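Long-range contacts in ATP-dependent DNA helicase PIF1 (Candida albicans, PDB 7OTJ), which probably couples ATP hydrolysis to 5'-3' unwinding of DNA, including G-quadruplex structures, and helps maintain the nuclear and mitochondrial genomes: residues 26-31 against 186-192; 263-269 against 434-440; 281-287 against 439-445. All coordinates share one frame; numbering follows the deposited sequence.

Contact 1 (26-31 against 186-192); sequences SAGTGK and LKEIFRQ. With ADP (adenosine-5'-diphosphate), chain E; ALF (tetrafluoroaluminate ion), chain F.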
loop_
_atom_site.group_PDB
_atom_site.type_symbol
_atom_site.label_atom_id
_atom_site.label_comp_id
_atom_site.label_asym_id
_atom_site.label_seq_id
_atom_site.Cartn_x
_atom_site.Cartn_y
_atom_site.Cartn_z
ATOM N N SER A 26 6.427 -11.562 -12.254
ATOM C CA SER A 26 7.378 -10.492 -11.975
ATOM C C SER A 26 6.649 -9.159 -11.808
ATOM O O SER A 26 5.448 -9.039 -12.045
ATOM C CB SER A 26 8.407 -10.358 -13.105
ATOM O OG SER A 26 9.240 -11.499 -13.241
ATOM N N ALA A 27 7.402 -8.150 -11.374
ATOM C CA ALA A 27 6.848 -6.812 -11.217
ATOM C C ALA A 27 6.255 -6.309 -12.527
ATOM O O ALA A 27 6.877 -6.419 -13.587
ATOM C CB ALA A 27 7.934 -5.856 -10.731
ATOM N N GLY A 28 5.045 -5.758 -12.456
ATOM C CA GLY A 28 4.438 -5.158 -13.629
ATOM C C GLY A 28 3.821 -6.129 -14.611
ATOM O O GLY A 28 3.585 -5.763 -15.769
ATOM N N THR A 29 3.568 -7.367 -14.193
ATOM C CA THR A 29 2.967 -8.368 -15.062
ATOM C C THR A 29 1.445 -8.243 -15.162
ATOM O O THR A 29 0.806 -9.119 -15.753
ATOM C CB THR A 29 3.350 -9.766 -14.570
ATOM O OG1 THR A 29 3.241 -9.811 -13.143
ATOM C CG2 THR A 29 4.779 -10.090 -14.976
ATOM N N GLY A 30 0.863 -7.158 -14.656
ATOM C CA GLY A 30 -0.571 -6.985 -14.728
ATOM C C GLY A 30 -1.357 -7.766 -13.699
ATOM O O GLY A 30 -2.517 -8.110 -13.947
ATOM N N LYS A 31 -0.754 -8.062 -12.545
ATOM C CA LYS A 31 -1.450 -8.838 -11.524
ATOM C C LYS A 31 -2.595 -8.037 -10.915
ATOM O O LYS A 31 -3.725 -8.530 -10.823
ATOM C CB LYS A 31 -0.465 -9.293 -10.446
ATOM C CG LYS A 31 0.519 -10.371 -10.904
ATOM C CD LYS A 31 1.389 -10.882 -9.747
ATOM C CE LYS A 31 2.271 -9.790 -9.143
ATOM N NZ LYS A 31 3.448 -9.409 -9.983
ATOM N N LEU A 186 1.938 -15.461 -14.256
ATOM C CA LEU A 186 1.919 -14.532 -15.378
ATOM C C LEU A 186 3.347 -14.239 -15.829
ATOM O O LEU A 186 4.237 -14.010 -15.004
ATOM C CB LEU A 186 1.218 -13.234 -14.980
ATOM C CG LEU A 186 -0.278 -13.272 -14.693
ATOM C CD1 LEU A 186 -0.778 -11.879 -14.341
ATOM C CD2 LEU A 186 -1.026 -13.816 -15.892
ATOM N N LYS A 187 3.566 -14.212 -17.146
ATOM C CA LYS A 187 4.920 -14.103 -17.677
ATOM C C LYS A 187 5.197 -12.836 -18.475
ATOM O O LYS A 187 6.368 -12.470 -18.610
ATOM C CB LYS A 187 5.253 -15.315 -18.562
ATOM C CG LYS A 187 5.581 -16.588 -17.784
ATOM C CD LYS A 187 4.875 -17.797 -18.387
ATOM C CE LYS A 187 5.233 -17.985 -19.857
ATOM N NZ LYS A 187 4.580 -19.191 -20.444
ATOM N N GLU A 188 4.178 -12.151 -18.990
ATOM C CA GLU A 188 4.385 -10.994 -19.855
ATOM C C GLU A 188 4.433 -9.714 -19.023
ATOM O O GLU A 188 3.451 -9.359 -18.360
ATOM C CB GLU A 188 3.276 -10.913 -20.902
ATOM C CG GLU A 188 3.354 -9.698 -21.807
ATOM C CD GLU A 188 2.165 -9.594 -22.745
ATOM O OE1 GLU A 188 2.252 -8.833 -23.733
ATOM O OE2 GLU A 188 1.142 -10.271 -22.495
ATOM N N ILE A 189 5.551 -8.997 -19.105
ATOM C CA ILE A 189 5.755 -7.772 -18.339
ATOM C C ILE A 189 5.224 -6.598 -19.156
ATOM O O ILE A 189 5.627 -6.402 -20.306
ATOM C CB ILE A 189 7.238 -7.589 -17.982
ATOM C CG1 ILE A 189 7.641 -8.595 -16.907
ATOM C CG2 ILE A 189 7.536 -6.162 -17.523
ATOM C CD1 ILE A 189 9.096 -8.552 -16.547
ATOM N N PHE A 190 4.287 -5.845 -18.576
ATOM C CA PHE A 190 3.654 -4.705 -19.227
ATOM C C PHE A 190 4.266 -3.366 -18.841
ATOM O O PHE A 190 4.342 -2.464 -19.684
ATOM C CB PHE A 190 2.153 -4.671 -18.906
ATOM C CG PHE A 190 1.369 -5.807 -19.512
ATOM C CD1 PHE A 190 1.076 -5.823 -20.866
ATOM C CD2 PHE A 190 0.912 -6.850 -18.723
ATOM C CE1 PHE A 190 0.357 -6.865 -21.426
ATOM C CE2 PHE A 190 0.187 -7.893 -19.274
ATOM C CZ PHE A 190 -0.089 -7.900 -20.626
ATOM N N ARG A 191 4.672 -3.196 -17.576
ATOM C CA ARG A 191 5.090 -1.877 -17.101
ATOM C C ARG A 191 6.276 -1.325 -17.896
ATOM O O ARG A 191 6.316 -0.130 -18.213
ATOM C CB ARG A 191 5.420 -1.932 -15.608
ATOM C CG ARG A 191 5.831 -0.587 -15.038
ATOM C CD ARG A 191 6.058 -0.635 -13.538
ATOM N NE ARG A 191 4.849 -0.974 -12.788
ATOM C CZ ARG A 191 4.774 -1.945 -11.887
ATOM N NH1 ARG A 191 5.818 -2.704 -11.599
ATOM N NH2 ARG A 191 3.628 -2.151 -11.250
ATOM N N GLN A 192 7.258 -2.167 -18.215
ATOM C CA GLN A 192 8.428 -1.731 -18.970
ATOM C C GLN A 192 8.461 -2.333 -20.376
ATOM O O GLN A 192 9.532 -2.445 -20.981
ATOM C CB GLN A 192 9.714 -2.074 -18.212
ATOM C CG GLN A 192 9.793 -1.538 -16.779
ATOM C CD GLN A 192 9.120 -2.446 -15.754
ATOM O OE1 GLN A 192 8.616 -3.515 -16.093
ATOM N NE2 GLN A 192 9.112 -2.021 -14.496
HETATM P PB ADP E . 1.628 -5.906 -11.068
HETATM O O1B ADP E . 1.928 -7.342 -11.452
HETATM O O2B ADP E . 0.508 -5.727 -10.067
HETATM O O3B ADP E . 2.854 -5.076 -10.787
HETATM P PA ADP E . 0.098 -3.937 -12.452
HETATM O O1A ADP E . -1.321 -4.444 -12.410
HETATM O O2A ADP E . 0.550 -2.873 -11.486
HETATM O O3A ADP E . 1.069 -5.227 -12.420
HETATM O "O5'" ADP E . 0.420 -3.402 -13.931
HETATM C "C5'" ADP E . 1.473 -2.469 -14.139
HETATM C "C4'" ADP E . 1.193 -1.705 -15.418
HETATM O "O4'" ADP E . 0.939 -2.625 -16.479
HETATM C "C3'" ADP E . -0.047 -0.845 -15.257
HETATM O "O3'" ADP E . 0.290 0.507 -15.566
HETATM C "C2'" ADP E . -1.045 -1.362 -16.272
HETATM O "O2'" ADP E . -1.682 -0.278 -16.954
HETATM C "C1'" ADP E . -0.207 -2.204 -17.219
HETATM N N9 ADP E . -0.959 -3.397 -17.659
HETATM C C8 ADP E . -1.366 -4.400 -16.862
HETATM N N7 ADP E . -2.026 -5.346 -17.576
HETATM C C5 ADP E . -2.049 -4.944 -18.857
HETATM C C6 ADP E . -2.582 -5.471 -20.136
HETATM N N6 ADP E . -3.251 -6.650 -20.182
HETATM N N1 ADP E . -2.387 -4.731 -21.252
HETATM C C2 ADP E . -1.725 -3.558 -21.216
HETATM N N3 ADP E . -1.214 -3.025 -20.095
HETATM C C4 ADP E . -1.343 -3.656 -18.907
HETATM AL AL ALF F . 3.816 -4.995 -8.779
HETATM F F1 ALF F . 2.402 -5.340 -7.753
HETATM F F2 ALF F . 5.227 -4.635 -9.813
HETATM F F3 ALF F . 4.126 -6.752 -8.859
HETATM F F4 ALF F . 3.471 -3.243 -8.774
HETATM O O HOH W 1 1.305 -10.803 -17.445
HETATM O O HOH W 2 4.849 -4.925 -6.589
#
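Residues 26-31, most of the P-loop (Walker A) of the helicase, meet the loop that follows strand 182-186, and Gly28 and Phe190 join them directly. Phe190 N donates to Gly28 O at 2.9 Å. Arg191 N adds a weak bond to the same oxygen. Both loops hold the nucleotide. One face of the Phe190 ring stacks on the adenine, with ADP C6 over its centre, and the ring edge meets the backbone of Thr29. The Arg191 guanidinium lays a face against Gly28 CA and turns its edge to the tetrafluoroaluminate. Arg191 NH1 reaches F2 at 2.7 Å in a nearly straight bond (167°), and Arg191 NH2 reaches F4 at 2.7 Å. Arg191 NE bonds Thr459. The Lys31 chain bends at its last two torsions, which brings Lys31 NZ to 3.0 Å from both ADP O1B and ALF F3. Gly25 O also accepts from this ammonium. Thr29 CG2 packs on Ile189 CG1 at 3.8 Å. The aluminium sits between ADP O3B and a water, so the fluoride group resembles a phosphate in transfer. Positive charge from Lys31 and Arg191 would probably stabilise such a state.

Contact 2 (263-269 against 434-440); sequences SVDTGIL and TVLVSRI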
loop_
_atom_site.group_PDB
_atom_site.type_symbol
_atom_site.label_atom_id
_atom_site.label_comp_id
_atom_site.label_asym_id
_atom_site.label_seq_id
_atom_site.Cartn_x
_atom_site.Cartn_y
_atom_site.Cartn_z
ATOM N N SER A 263 -1.976 19.561 14.730
ATOM C CA SER A 263 -3.138 18.716 14.949
ATOM C C SER A 263 -3.687 18.920 16.353
ATOM O O SER A 263 -2.946 19.183 17.304
ATOM C CB SER A 263 -2.779 17.240 14.760
ATOM O OG SER A 263 -1.889 16.805 15.776
ATOM N N VAL A 264 -4.999 18.762 16.479
ATOM C CA VAL A 264 -5.667 18.785 17.775
ATOM C C VAL A 264 -5.789 17.339 18.236
ATOM O O VAL A 264 -6.523 16.549 17.639
ATOM C CB VAL A 264 -7.039 19.461 17.698
ATOM C CG1 VAL A 264 -7.691 19.477 19.074
ATOM C CG2 VAL A 264 -6.903 20.870 17.135
ATOM N N ASP A 265 -5.046 16.989 19.282
ATOM C CA ASP A 265 -4.965 15.624 19.785
ATOM C C ASP A 265 -5.646 15.545 21.144
ATOM O O ASP A 265 -5.233 16.226 22.087
ATOM C CB ASP A 265 -3.508 15.170 19.881
ATOM C CG ASP A 265 -2.885 14.913 18.516
ATOM O OD1 ASP A 265 -3.598 15.057 17.500
ATOM O OD2 ASP A 265 -1.686 14.562 18.458
ATOM N N THR A 266 -6.688 14.720 21.239
ATOM C CA THR A 266 -7.403 14.490 22.486
ATOM C C THR A 266 -7.556 12.990 22.707
ATOM O O THR A 266 -7.298 12.177 21.814
ATOM C CB THR A 266 -8.777 15.170 22.479
ATOM O OG1 THR A 266 -9.514 14.752 21.323
ATOM C CG2 THR A 266 -8.623 16.670 22.447
ATOM N N GLY A 267 -7.984 12.622 23.913
ATOM C CA GLY A 267 -8.244 11.228 24.212
ATOM C C GLY A 267 -8.382 10.903 25.685
ATOM O O GLY A 267 -7.844 11.611 26.542
ATOM N N ILE A 268 -9.103 9.824 25.987
ATOM C CA ILE A 268 -9.339 9.401 27.362
ATOM C C ILE A 268 -8.403 8.273 27.785
ATOM O O ILE A 268 -8.556 7.723 28.879
ATOM C CB ILE A 268 -10.807 8.994 27.570
ATOM C CG1 ILE A 268 -11.165 7.804 26.674
ATOM C CG2 ILE A 268 -11.735 10.182 27.322
ATOM C CD1 ILE A 268 -12.605 7.369 26.790
ATOM N N LEU A 269 -7.437 7.918 26.950
ATOM C CA LEU A 269 -6.447 6.942 27.367
ATOM C C LEU A 269 -5.372 7.607 28.225
ATOM O O LEU A 269 -5.043 8.777 28.024
ATOM C CB LEU A 269 -5.788 6.286 26.160
ATOM C CG LEU A 269 -6.554 5.283 25.308
ATOM C CD1 LEU A 269 -5.583 4.716 24.275
ATOM C CD2 LEU A 269 -7.204 4.171 26.150
ATOM N N THR A 434 -17.004 4.190 21.779
ATOM C CA THR A 434 -16.386 5.204 22.624
ATOM C C THR A 434 -14.991 5.511 22.092
ATOM O O THR A 434 -14.123 4.632 22.065
ATOM C CB THR A 434 -16.320 4.721 24.072
ATOM O OG1 THR A 434 -17.648 4.489 24.562
ATOM C CG2 THR A 434 -15.634 5.746 24.952
ATOM N N VAL A 435 -14.772 6.754 21.667
ATOM C CA VAL A 435 -13.488 7.118 21.083
ATOM C C VAL A 435 -12.461 7.224 22.204
ATOM O O VAL A 435 -12.671 7.931 23.196
ATOM C CB VAL A 435 -13.596 8.428 20.292
ATOM C CG1 VAL A 435 -14.470 9.419 21.031
ATOM C CG2 VAL A 435 -12.221 9.020 20.050
ATOM N N LEU A 436 -11.364 6.482 22.069
ATOM C CA LEU A 436 -10.321 6.478 23.085
ATOM C C LEU A 436 -9.226 7.492 22.791
ATOM O O LEU A 436 -8.676 8.092 23.722
ATOM C CB LEU A 436 -9.718 5.073 23.207
ATOM C CG LEU A 436 -10.700 3.922 23.489
ATOM C CD1 LEU A 436 -9.990 2.580 23.528
ATOM C CD2 LEU A 436 -11.472 4.144 24.782
ATOM N N VAL A 437 -8.931 7.725 21.514
ATOM C CA VAL A 437 -7.954 8.716 21.083
ATOM C C VAL A 437 -8.508 9.395 19.838
ATOM O O VAL A 437 -9.114 8.739 18.985
ATOM C CB VAL A 437 -6.579 8.078 20.794
ATOM C CG1 VAL A 437 -5.646 9.101 20.202
ATOM C CG2 VAL A 437 -5.977 7.500 22.055
ATOM N N SER A 438 -8.337 10.719 19.755
ATOM C CA SER A 438 -8.793 11.493 18.609
ATOM C C SER A 438 -7.688 12.419 18.112
ATOM O O SER A 438 -7.020 13.089 18.908
ATOM C CB SER A 438 -10.035 12.310 18.971
ATOM O OG SER A 438 -10.493 13.060 17.861
ATOM N N ARG A 439 -7.529 12.485 16.791
ATOM C CA ARG A 439 -6.645 13.457 16.160
ATOM C C ARG A 439 -7.385 14.121 15.013
ATOM O O ARG A 439 -7.913 13.437 14.130
ATOM C CB ARG A 439 -5.349 12.829 15.630
ATOM C CG ARG A 439 -4.600 13.767 14.675
ATOM C CD ARG A 439 -3.209 13.276 14.324
ATOM N NE ARG A 439 -2.300 13.374 15.458
ATOM C CZ ARG A 439 -1.086 12.841 15.491
ATOM N NH1 ARG A 439 -0.588 12.189 14.449
ATOM N NH2 ARG A 439 -0.360 12.955 16.602
ATOM N N ILE A 440 -7.405 15.450 15.018
ATOM C CA ILE A 440 -8.042 16.235 13.971
ATOM C C ILE A 440 -6.935 16.927 13.195
ATOM O O ILE A 440 -6.114 17.651 13.773
ATOM C CB ILE A 440 -9.047 17.244 14.547
ATOM C CG1 ILE A 440 -10.151 16.503 15.312
ATOM C CG2 ILE A 440 -9.638 18.100 13.435
ATOM C CD1 ILE A 440 -11.176 17.410 15.957
#
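Strands 264-267 and 437-440 run antiparallel, their axes 4.5 Å apart at closest approach and their directions 167° apart. Val264 and Ile440 form one hydrogen-bonded pair, and Thr266 and Ser438 form the next. Asp265 with Arg439 and Gly267 with Val437 are the non-hydrogen-bonded pairs. Past the last pair, Ile268 N still donates to Leu436 O at 2.9 Å.

The main side-chain link is the salt bridge between Asp265 and Arg439. The two side chains lie side by side and point the same way. Arg439 CG stands anti to the backbone N (chi1 166°), and the chain bends at chi3, which turns the NE side of the guanidinium to the carboxylate. Arg439 NE meets Asp265 OD1 at 2.9 Å, and Arg439 NH2 meets Asp265 OD2 at 2.8 Å. Both bonds use the syn side of the carboxylate, and the two planes are 19° apart. Arg439 NH1 turns to Ala283 O, outside the strand pair. Ser263 OG donates to Asp265 OD1 at 3.0 Å from the other face of the carboxylate plane. Two donors thus grip OD1 and should help fix the rotation of the carboxylate.

On the opposite face of the sheet, Thr266 OG1 lies beside Ser438 CB. Beyond Gly267 and Val437 the contact is apolar. Leu269 CD1 lies 3.6 Å from Val437 CG2, their side chains crossing at about a right angle, and Leu269 CG rests on Leu436 CB. Ile268 CD1 reaches Leu436 CD2 at 4.0 Å.

The pair belongs to an antiparallel sheet that also holds strands 286-289 and 424-429. Strand 424-429 flanks strand 435-446, and Leu436 and Val437 both face Thr428, a classic beta bulge. Helix 273-279 packs over Asp265, Val437 and Arg439, with Leu278 touching all three.

Contact 3 (281-287 against 439-445); sequences FLAPQVL and RIQFPLI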
loop_
_atom_site.group_PDB
_atom_site.type_symbol
_atom_site.label_atom_id
_atom_site.label_comp_id
_atom_site.label_asym_id
_atom_site.label_seq_id
_atom_site.Cartn_x
_atom_site.Cartn_y
_atom_site.Cartn_z
ATOM N N PHE A 281 -0.505 7.209 13.943
ATOM C CA PHE A 281 -1.530 7.758 13.065
ATOM C C PHE A 281 -0.890 8.274 11.781
ATOM O O PHE A 281 0.128 8.969 11.821
ATOM C CB PHE A 281 -2.288 8.897 13.753
ATOM C CG PHE A 281 -3.398 8.442 14.654
ATOM C CD1 PHE A 281 -3.391 7.170 15.209
ATOM C CD2 PHE A 281 -4.459 9.288 14.945
ATOM C CE1 PHE A 281 -4.412 6.755 16.043
ATOM C CE2 PHE A 281 -5.486 8.873 15.779
ATOM C CZ PHE A 281 -5.461 7.610 16.326
ATOM N N LEU A 282 -1.503 7.945 10.640
ATOM C CA LEU A 282 -0.995 8.423 9.357
ATOM C C LEU A 282 -1.099 9.938 9.256
ATOM O O LEU A 282 -0.186 10.597 8.741
ATOM C CB LEU A 282 -1.753 7.758 8.209
ATOM C CG LEU A 282 -1.356 8.171 6.788
ATOM C CD1 LEU A 282 0.126 7.917 6.537
ATOM C CD2 LEU A 282 -2.209 7.450 5.748
ATOM N N ALA A 283 -2.207 10.505 9.725
ATOM C CA ALA A 283 -2.346 11.952 9.754
ATOM C C ALA A 283 -1.229 12.551 10.604
ATOM O O ALA A 283 -1.012 12.100 11.740
ATOM C CB ALA A 283 -3.711 12.346 10.316
ATOM N N PRO A 284 -0.516 13.558 10.112
ATOM C CA PRO A 284 0.663 14.043 10.831
ATOM C C PRO A 284 0.306 14.986 11.967
ATOM O O PRO A 284 -0.651 15.760 11.898
ATOM C CB PRO A 284 1.454 14.777 9.742
ATOM C CG PRO A 284 0.402 15.267 8.811
ATOM C CD PRO A 284 -0.651 14.184 8.785
ATOM N N GLN A 285 1.115 14.917 13.025
ATOM C CA GLN A 285 0.937 15.839 14.138
ATOM C C GLN A 285 1.211 17.278 13.709
ATOM O O GLN A 285 0.487 18.201 14.105
ATOM C CB GLN A 285 1.835 15.438 15.305
ATOM C CG GLN A 285 1.520 16.191 16.581
ATOM C CD GLN A 285 2.587 16.004 17.629
ATOM O OE1 GLN A 285 3.740 15.715 17.310
ATOM N NE2 GLN A 285 2.211 16.164 18.891
ATOM N N VAL A 286 2.263 17.493 12.919
ATOM C CA VAL A 286 2.581 18.803 12.355
ATOM C C VAL A 286 2.591 18.679 10.833
ATOM O O VAL A 286 3.409 17.941 10.270
ATOM C CB VAL A 286 3.924 19.342 12.873
ATOM C CG1 VAL A 286 4.216 20.718 12.286
ATOM C CG2 VAL A 286 3.922 19.393 14.398
ATOM N N LEU A 287 1.685 19.402 10.172
ATOM C CA LEU A 287 1.561 19.413 8.714
ATOM C C LEU A 287 2.092 20.747 8.200
ATOM O O LEU A 287 1.448 21.787 8.384
ATOM C CB LEU A 287 0.109 19.195 8.284
ATOM C CG LEU A 287 -0.200 19.256 6.786
ATOM C CD1 LEU A 287 0.616 18.232 6.023
ATOM C CD2 LEU A 287 -1.682 19.050 6.527
ATOM N N ARG A 439 -7.529 12.485 16.791
ATOM C CA ARG A 439 -6.645 13.457 16.160
ATOM C C ARG A 439 -7.385 14.121 15.013
ATOM O O ARG A 439 -7.913 13.437 14.130
ATOM C CB ARG A 439 -5.349 12.829 15.630
ATOM C CG ARG A 439 -4.600 13.767 14.675
ATOM C CD ARG A 439 -3.209 13.276 14.324
ATOM N NE ARG A 439 -2.300 13.374 15.458
ATOM C CZ ARG A 439 -1.086 12.841 15.491
ATOM N NH1 ARG A 439 -0.588 12.189 14.449
ATOM N NH2 ARG A 439 -0.360 12.955 16.602
ATOM N N ILE A 440 -7.405 15.450 15.018
ATOM C CA ILE A 440 -8.042 16.235 13.971
ATOM C C ILE A 440 -6.935 16.927 13.195
ATOM O O ILE A 440 -6.114 17.651 13.773
ATOM C CB ILE A 440 -9.047 17.244 14.547
ATOM C CG1 ILE A 440 -10.151 16.503 15.312
ATOM C CG2 ILE A 440 -9.638 18.100 13.435
ATOM C CD1 ILE A 440 -11.176 17.410 15.957
ATOM N N GLN A 441 -6.900 16.682 11.888
ATOM C CA GLN A 441 -5.873 17.220 11.013
ATOM C C GLN A 441 -6.413 17.193 9.593
ATOM O O GLN A 441 -7.319 16.420 9.273
ATOM C CB GLN A 441 -4.576 16.406 11.121
ATOM C CG GLN A 441 -3.425 16.885 10.240
ATOM C CD GLN A 441 -2.891 18.239 10.660
ATOM O OE1 GLN A 441 -3.469 19.279 10.336
ATOM N NE2 GLN A 441 -1.782 18.233 11.390
ATOM N N PHE A 442 -5.857 18.049 8.749
ATOM C CA PHE A 442 -6.149 17.957 7.331
ATOM C C PHE A 442 -5.602 16.643 6.783
ATOM O O PHE A 442 -4.501 16.224 7.157
ATOM C CB PHE A 442 -5.542 19.140 6.579
ATOM C CG PHE A 442 -6.084 20.467 7.017
ATOM C CD1 PHE A 442 -7.210 21.001 6.416
ATOM C CD2 PHE A 442 -5.481 21.171 8.045
ATOM C CE1 PHE A 442 -7.718 22.215 6.823
ATOM C CE2 PHE A 442 -5.985 22.385 8.458
ATOM C CZ PHE A 442 -7.103 22.910 7.845
ATOM N N PRO A 443 -6.342 15.965 5.913
ATOM C CA PRO A 443 -5.899 14.654 5.406
ATOM C C PRO A 443 -4.847 14.774 4.308
ATOM O O PRO A 443 -5.043 14.337 3.170
ATOM C CB PRO A 443 -7.211 14.044 4.898
ATOM C CG PRO A 443 -7.989 15.225 4.438
ATOM C CD PRO A 443 -7.681 16.327 5.417
ATOM N N LEU A 444 -3.692 15.340 4.658
ATOM C CA LEU A 444 -2.638 15.580 3.684
ATOM C C LEU A 444 -1.280 15.285 4.300
ATOM O O LEU A 444 -1.067 15.503 5.495
ATOM C CB LEU A 444 -2.662 17.031 3.176
ATOM C CG LEU A 444 -3.921 17.536 2.468
ATOM C CD1 LEU A 444 -3.831 19.036 2.228
ATOM C CD2 LEU A 444 -4.139 16.796 1.159
ATOM N N ILE A 445 -0.378 14.759 3.474
ATOM C CA ILE A 445 1.033 14.609 3.798
ATOM C C ILE A 445 1.832 15.110 2.604
ATOM O O ILE A 445 1.403 14.976 1.455
ATOM C CB ILE A 445 1.413 13.151 4.140
ATOM C CG1 ILE A 445 1.037 12.222 2.990
ATOM C CG2 ILE A 445 0.759 12.710 5.446
ATOM C CD1 ILE A 445 1.533 10.823 3.177
HETATM O O HOH W 3 1.481 10.255 13.851
#
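Arg439 NH1 is held by two oxygens, Ala283 O at 2.7 Å and a water at 2.9 Å. The water also lies close to Phe281 O and may donate to it. Both partners lie at the edge of the guanidinium, near its plane. Gln285 CA sits over the centre of one guanidinium face, 3.8 Å above it. Farther back on the arginine, CB packs against the edge of the Phe281 ring, with Phe281 CD2 at 3.7 Å. The ring and guanidinium planes stand 77° apart.

Gln441 gives the second polar link. Its chain bends at chi2 (67°), which points the amide at the loop. Gln441 NE2 donates to Pro284 O at 2.8 Å in an almost straight bond (174°), with the acceptor in the amide plane. NE2 also bonds Tyr261 O of strand 259-267, and Gln441 OE1 takes the N-H of Phe442. Leu287 CD2 touches both Phe442 CB, at 3.9 Å, and Leu444 CB. The side chains of Pro284 and Ile445 cross at about a right angle, Pro284 CD on Ile445 CG2.

Side-chain donors of strand 435-446 take up the carbonyls of Ala283 and Pro284. They tie this loop of the 2B domain to the antiparallel sheet.

In the fold
Contact 1 lies apart from the other two, on the opposite side of the chain's centre. It is buried, built from two loops around a nucleotide, and its chemistry is that of an anion site. Contacts 2 and 3 are partly buried and belong to one antiparallel sheet. Both use strand 435-446, and their centres are about 13 Å apart. Contact 2 is mainly backbone pairing between strands. Contact 3 instead joins side-chain donors to backbone carbonyls. Arg439 serves both, with a carboxylate on one side and a carbonyl on another. Ser263 N and Gln285 O, 2.9 Å apart, probably hydrogen-bond and bring 263-269 and 281-287 together.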